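PDB 4ZZ5: Glucanase/chitosanase from Paenibacillus fukuinensis, which probably hydrolyses chitosan and beta-glucans, the part here being its second CBM32 chitosan-binding module, a beta-sandwich that recognises chitosan. Local coordinates for residues A72-I77 with A120-T125. Sequence-based numbering, arbitrary orientation.
Sequences ATAYSI and ATTRAT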
loop_
_atom_site.group_PDB
_atom_site.type_symbol
_atom_site.label_atom_id
_atom_site.label_comp_id
_atom_site.label_asym_id
_atom_site.label_seq_id
_atom_site.Cartn_x
_atom_site.Cartn_y
_atom_site.Cartn_z
ATOM N N ALA A 72 7.301 0.258 -7.785
ATOM C CA ALA A 72 6.746 1.444 -8.443
ATOM C C ALA A 72 7.741 2.557 -8.414
ATOM O O ALA A 72 8.230 2.943 -7.323
ATOM C CB ALA A 72 5.482 1.923 -7.756
ATOM N N THR A 73 8.060 3.150 -9.574
ATOM C CA THR A 73 8.742 4.388 -9.609
ATOM C C THR A 73 7.865 5.623 -9.341
ATOM O O THR A 73 8.304 6.647 -8.874
ATOM C CB THR A 73 9.520 4.611 -10.937
ATOM O OG1 THR A 73 8.615 4.670 -11.998
ATOM C CG2 THR A 73 10.528 3.492 -11.156
ATOM N N ALA A 74 6.558 5.467 -9.660
ATOM C CA ALA A 74 5.551 6.497 -9.346
ATOM C C ALA A 74 4.382 5.867 -8.614
ATOM O O ALA A 74 3.846 4.890 -9.064
ATOM C CB ALA A 74 5.019 7.212 -10.588
ATOM N N TYR A 75 4.097 6.467 -7.480
ATOM C CA TYR A 75 2.902 6.002 -6.680
ATOM C C TYR A 75 2.586 7.113 -5.773
ATOM O O TYR A 75 3.333 8.065 -5.505
ATOM C CB TYR A 75 3.262 4.716 -5.892
ATOM C CG TYR A 75 4.350 4.877 -4.859
ATOM C CD1 TYR A 75 4.050 5.222 -3.549
ATOM C CD2 TYR A 75 5.685 4.615 -5.193
ATOM C CE1 TYR A 75 5.059 5.360 -2.593
ATOM C CE2 TYR A 75 6.693 4.724 -4.239
ATOM C CZ TYR A 75 6.335 5.132 -2.978
ATOM O OH TYR A 75 7.363 5.261 -1.966
ATOM N N SER A 76 1.395 6.958 -5.203
ATOM C CA SER A 76 0.931 7.827 -4.120
ATOM C C SER A 76 0.518 7.040 -2.910
ATOM O O SER A 76 0.122 5.839 -3.019
ATOM C CB SER A 76 -0.144 8.696 -4.541
ATOM O OG SER A 76 -1.239 7.973 -4.986
ATOM N N ILE A 77 0.622 7.618 -1.733
ATOM C CA ILE A 77 -0.017 7.176 -0.507
ATOM C C ILE A 77 -1.220 8.030 -0.304
ATOM O O ILE A 77 -1.162 9.264 -0.407
ATOM C CB ILE A 77 0.900 7.285 0.687
ATOM C CG1 ILE A 77 2.210 6.564 0.505
ATOM C CG2 ILE A 77 0.205 6.795 1.923
ATOM C CD1 ILE A 77 2.127 5.129 0.226
ATOM N N ALA A 120 -0.379 2.816 -7.196
ATOM C CA ALA A 120 0.858 2.681 -7.962
ATOM C C ALA A 120 0.544 2.873 -9.442
ATOM O O ALA A 120 -0.345 2.260 -10.034
ATOM C CB ALA A 120 1.442 1.329 -7.739
ATOM N N THR A 121 1.318 3.735 -10.074
ATOM C CA THR A 121 0.945 4.203 -11.453
ATOM C C THR A 121 2.071 4.070 -12.441
ATOM O O THR A 121 1.693 3.986 -13.659
ATOM C CB THR A 121 0.476 5.660 -11.421
ATOM O OG1 THR A 121 1.442 6.518 -10.835
ATOM C CG2 THR A 121 -0.817 5.785 -10.623
ATOM N N THR A 122 3.345 4.018 -12.096
ATOM C CA THR A 122 4.438 3.679 -13.085
ATOM C C THR A 122 5.272 2.622 -12.467
ATOM O O THR A 122 5.774 2.743 -11.334
ATOM C CB THR A 122 5.266 4.877 -13.437
ATOM O OG1 THR A 122 4.444 5.895 -14.010
ATOM C CG2 THR A 122 6.394 4.507 -14.457
ATOM N N ARG A 123 5.463 1.567 -13.194
ATOM C CA ARG A 123 6.282 0.405 -12.857
ATOM C C ARG A 123 7.735 0.666 -13.143
ATOM O O ARG A 123 8.112 1.250 -14.195
ATOM C CB ARG A 123 5.872 -0.782 -13.652
ATOM C CG ARG A 123 4.428 -1.303 -13.483
ATOM C CD ARG A 123 4.160 -2.425 -14.488
ATOM N NE ARG A 123 4.023 -1.800 -15.834
ATOM C CZ ARG A 123 3.938 -2.496 -17.004
ATOM N NH1 ARG A 123 3.926 -3.781 -17.007
ATOM N NH2 ARG A 123 3.764 -1.712 -18.096
ATOM N N ALA A 124 8.582 0.047 -12.369
ATOM C CA ALA A 124 10.064 -0.120 -12.694
ATOM C C ALA A 124 10.258 -1.235 -13.646
ATOM O O ALA A 124 11.374 -1.237 -14.271
ATOM C CB ALA A 124 10.832 -0.434 -11.431
ATOM N N THR A 125 9.405 -2.201 -13.771
ATOM C CA THR A 125 9.545 -3.398 -14.573
ATOM C C THR A 125 8.369 -3.536 -15.492
ATOM O O THR A 125 7.356 -2.768 -15.439
ATOM C CB THR A 125 9.670 -4.665 -13.731
ATOM O OG1 THR A 125 8.356 -5.021 -13.214
ATOM C CG2 THR A 125 10.663 -4.549 -12.642
#
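A74 and T122 grip each other through their backbones where two neighbouring antiparallel strands, 75-80 and 115-123, turn a corner at one end of the CBM32 beta-sandwich. The carbonyl O of A74 takes two nearly straight N-H bonds, from T121 N at 3.0 Å and T122 N at 3.2 Å, both from the same face of its plane. In return T122 O accepts A74 N at 3.3 Å and, through a weak bond with an N-H...O angle of only 125°, T73 N. T73 and A74 thus face T122, and T121 and T122 face A74: two successive classic beta bulges, one in each strand. On the buried side the packing is close: A72 CB meets A120 CB at 4.1 Å, Y75 CB lies over A120 CA, Y129 touches both alanines and W67 lies against A72. Y75 CG, between backbone N and carbonyl carbon (chi1 63°), heads away from A120; the ring's hydroxyl hydrogen-bonds D104. The outer side is partly exposed, its touches few but close. A74 CB lies 3.7 Å from both T121 OG1 and T122 CB; T73 crosses T122 obliquely, OG1 3.3 Å from T122 CG2, while its CG2 reaches A124 CB at 3.9 Å. An alanine at T73 would probably leave T122 CG2 and A124 CB without these neighbours, the backbone bonds remaining. Because main-chain atoms make the bonds, the join probably depends little on side-chain identity, the buried alanines apart.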